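Gamma-glutamyltransferase 1 Threonine peptidase. MEROPS family T03 (Pseudomonas nitroreducens, PDB 7D9W) transfers the gamma-glutamyl group of glutathione and related peptides to amino acids or to water, through an N-terminal nucleophile. Local coordinates at the interface of chains B and A. Numbering follows the deposited sequence. Chains: chain A, Gamma-glutamyltransferase 1 Threonine peptidase. MEROPS family T03; chain B, Gamma-glutamyltransferase 1 Threonine peptidase. MEROPS family T03.

The interface of chains B and A. Residues chain B 262, 275, 278-279; chain A 75, 77, 98, 101-102, 105.
B:Leu275, B:Leu278 and B:Ile279 of helix 271-284 meet A:Phe98, A:Ile101 and A:Phe102 of helix 97-109 in an apolar helix-to-helix seam between the two chains of this N-terminal nucleophile enzyme. The phenyl ring of A:Phe102 carries much of it. With CG anti to its backbone N (chi1 -179°), the ring reaches across to B:Leu278, whose CB sits over the centre of one face, 3.7 Å from the ring centroid, a CH-pi contact. Both methyls of B:Leu278 also lie against the A:Phe102 side chain. The ring tip also meets main chain: CZ of A:Phe102 is 3.6 Å from the carbonyl O of B:Leu278. Beside it, CG1 of B:Ile279 lies 4.0 Å from CE1 of A:Phe102, the two side chains lying antiparallel alongside one another. An alanine in place of A:Phe102 would probably open a gap against helix 271-284 and leave the B:Leu278 side chain and B:Ile279 CG1 without the ring they pack on.

B:Leu275 splits its branches: CD2 settles 3.5 Å from the carbonyl O of A:Phe98 and against CB of A:Phe102, while CD1 turns to CG2 of A:Ile101 at 4.1 Å, with the B:Leu275 and A:Ile101 side chains nearly perpendicular. At the far end, strand 260-264 contributes B:Leu262, whose CD1 lies 3.7 Å from CB of A:Ser77 and whose CD2 meets A:Leu105. The A:Ser77 hydroxyl is engaged within its own chain, donating from OG to the carbonyl O of A:Ser75 at 2.7 Å, from 40° out of the carbonyl plane. No polar pair bonds across this patch, so its cohesion rests on shape and apolar burial; its centre lies about 15 Å from A:Thr1, and it probably helps hold the two chains together around the nucleophile.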
loop_
_atom_site.group_PDB
_atom_site.type_symbol
_atom_site.label_atom_id
_atom_site.label_comp_id
_atom_site.label_asym_id
_atom_site.label_seq_id
_atom_site.Cartn_x
_atom_site.Cartn_y
_atom_site.Cartn_z
ATOM N N LEU B 262 16.704 -5.261 -5.514
ATOM C CA LEU B 262 15.333 -4.885 -5.193
ATOM C C LEU B 262 15.284 -3.409 -4.832
ATOM O O LEU B 262 16.004 -2.967 -3.933
ATOM C CB LEU B 262 14.800 -5.722 -4.026
ATOM C CG LEU B 262 13.565 -5.238 -3.261
ATOM C CD1 LEU B 262 12.346 -5.173 -4.161
ATOM C CD2 LEU B 262 13.273 -6.129 -2.046
ATOM N N LEU B 275 11.924 -5.156 4.575
ATOM C CA LEU B 275 12.354 -6.120 3.568
ATOM C C LEU B 275 13.867 -6.305 3.604
ATOM O O LEU B 275 14.366 -7.418 3.411
ATOM C CB LEU B 275 11.884 -5.678 2.180
ATOM C CG LEU B 275 10.405 -5.976 1.903
ATOM C CD1 LEU B 275 9.867 -5.201 0.701
ATOM C CD2 LEU B 275 10.189 -7.469 1.716
ATOM N N LEU B 278 14.218 -8.613 6.652
ATOM C CA LEU B 278 13.667 -9.934 6.363
ATOM C C LEU B 278 14.582 -10.713 5.427
ATOM O O LEU B 278 14.962 -11.855 5.713
ATOM C CB LEU B 278 12.275 -9.790 5.750
ATOM C CG LEU B 278 11.172 -9.263 6.663
ATOM C CD1 LEU B 278 9.987 -8.794 5.836
ATOM C CD2 LEU B 278 10.728 -10.323 7.659
ATOM N N ILE B 279 14.948 -10.104 4.298
ATOM C CA ILE B 279 15.791 -10.780 3.319
ATOM C C ILE B 279 17.176 -11.035 3.896
ATOM O O ILE B 279 17.720 -12.137 3.777
ATOM C CB ILE B 279 15.867 -9.958 2.017
ATOM C CG1 ILE B 279 14.492 -9.927 1.350
ATOM C CG2 ILE B 279 16.935 -10.529 1.079
ATOM C CD1 ILE B 279 14.413 -8.995 0.168
ATOM N N SER A 75 4.611 -0.893 0.100
ATOM C CA SER A 75 5.958 -1.239 -0.353
ATOM C C SER A 75 5.966 -1.575 -1.843
ATOM O O SER A 75 6.349 -2.680 -2.242
ATOM C CB SER A 75 6.492 -2.412 0.470
ATOM O OG SER A 75 6.279 -2.218 1.861
ATOM N N SER A 77 7.330 -2.252 -5.290
ATOM C CA SER A 77 8.657 -2.818 -5.463
ATOM C C SER A 77 8.949 -3.145 -6.919
ATOM O O SER A 77 8.056 -3.500 -7.694
ATOM C CB SER A 77 8.808 -4.092 -4.611
ATOM O OG SER A 77 8.539 -3.824 -3.246
ATOM N N PHE A 98 4.460 -5.904 3.575
ATOM C CA PHE A 98 5.841 -6.274 3.285
ATOM C C PHE A 98 6.135 -7.731 3.630
ATOM O O PHE A 98 7.027 -8.330 3.016
ATOM C CB PHE A 98 6.849 -5.339 3.976
ATOM C CG PHE A 98 6.559 -5.050 5.415
ATOM C CD1 PHE A 98 6.986 -5.918 6.410
ATOM C CD2 PHE A 98 5.899 -3.889 5.781
ATOM C CE1 PHE A 98 6.731 -5.643 7.748
ATOM C CE2 PHE A 98 5.644 -3.605 7.119
ATOM C CZ PHE A 98 6.057 -4.487 8.103
ATOM N N ILE A 101 4.907 -9.474 0.409
ATOM C CA ILE A 101 5.900 -9.326 -0.658
ATOM C C ILE A 101 7.101 -10.222 -0.384
ATOM O O ILE A 101 7.643 -10.866 -1.292
ATOM C CB ILE A 101 6.314 -7.852 -0.808
ATOM C CG1 ILE A 101 5.173 -7.060 -1.442
ATOM C CG2 ILE A 101 7.595 -7.711 -1.636
ATOM C CD1 ILE A 101 5.223 -5.586 -1.139
ATOM N N PHE A 102 7.531 -10.281 0.877
ATOM C CA PHE A 102 8.632 -11.158 1.256
ATOM C C PHE A 102 8.353 -12.592 0.846
ATOM O O PHE A 102 9.201 -13.255 0.239
ATOM C CB PHE A 102 8.845 -11.067 2.765
ATOM C CG PHE A 102 9.974 -11.906 3.291
ATOM C CD1 PHE A 102 11.214 -11.909 2.679
ATOM C CD2 PHE A 102 9.800 -12.646 4.448
ATOM C CE1 PHE A 102 12.254 -12.659 3.196
ATOM C CE2 PHE A 102 10.833 -13.390 4.968
ATOM C CZ PHE A 102 12.059 -13.397 4.346
ATOM N N LEU A 105 8.422 -13.069 -2.910
ATOM C CA LEU A 105 9.818 -13.073 -3.336
ATOM C C LEU A 105 10.478 -14.418 -3.040
ATOM O O LEU A 105 11.174 -14.977 -3.894
ATOM C CB LEU A 105 10.589 -11.930 -2.677
ATOM C CG LEU A 105 10.230 -10.520 -3.152
ATOM C CD1 LEU A 105 10.944 -9.466 -2.313
ATOM C CD2 LEU A 105 10.574 -10.335 -4.623
#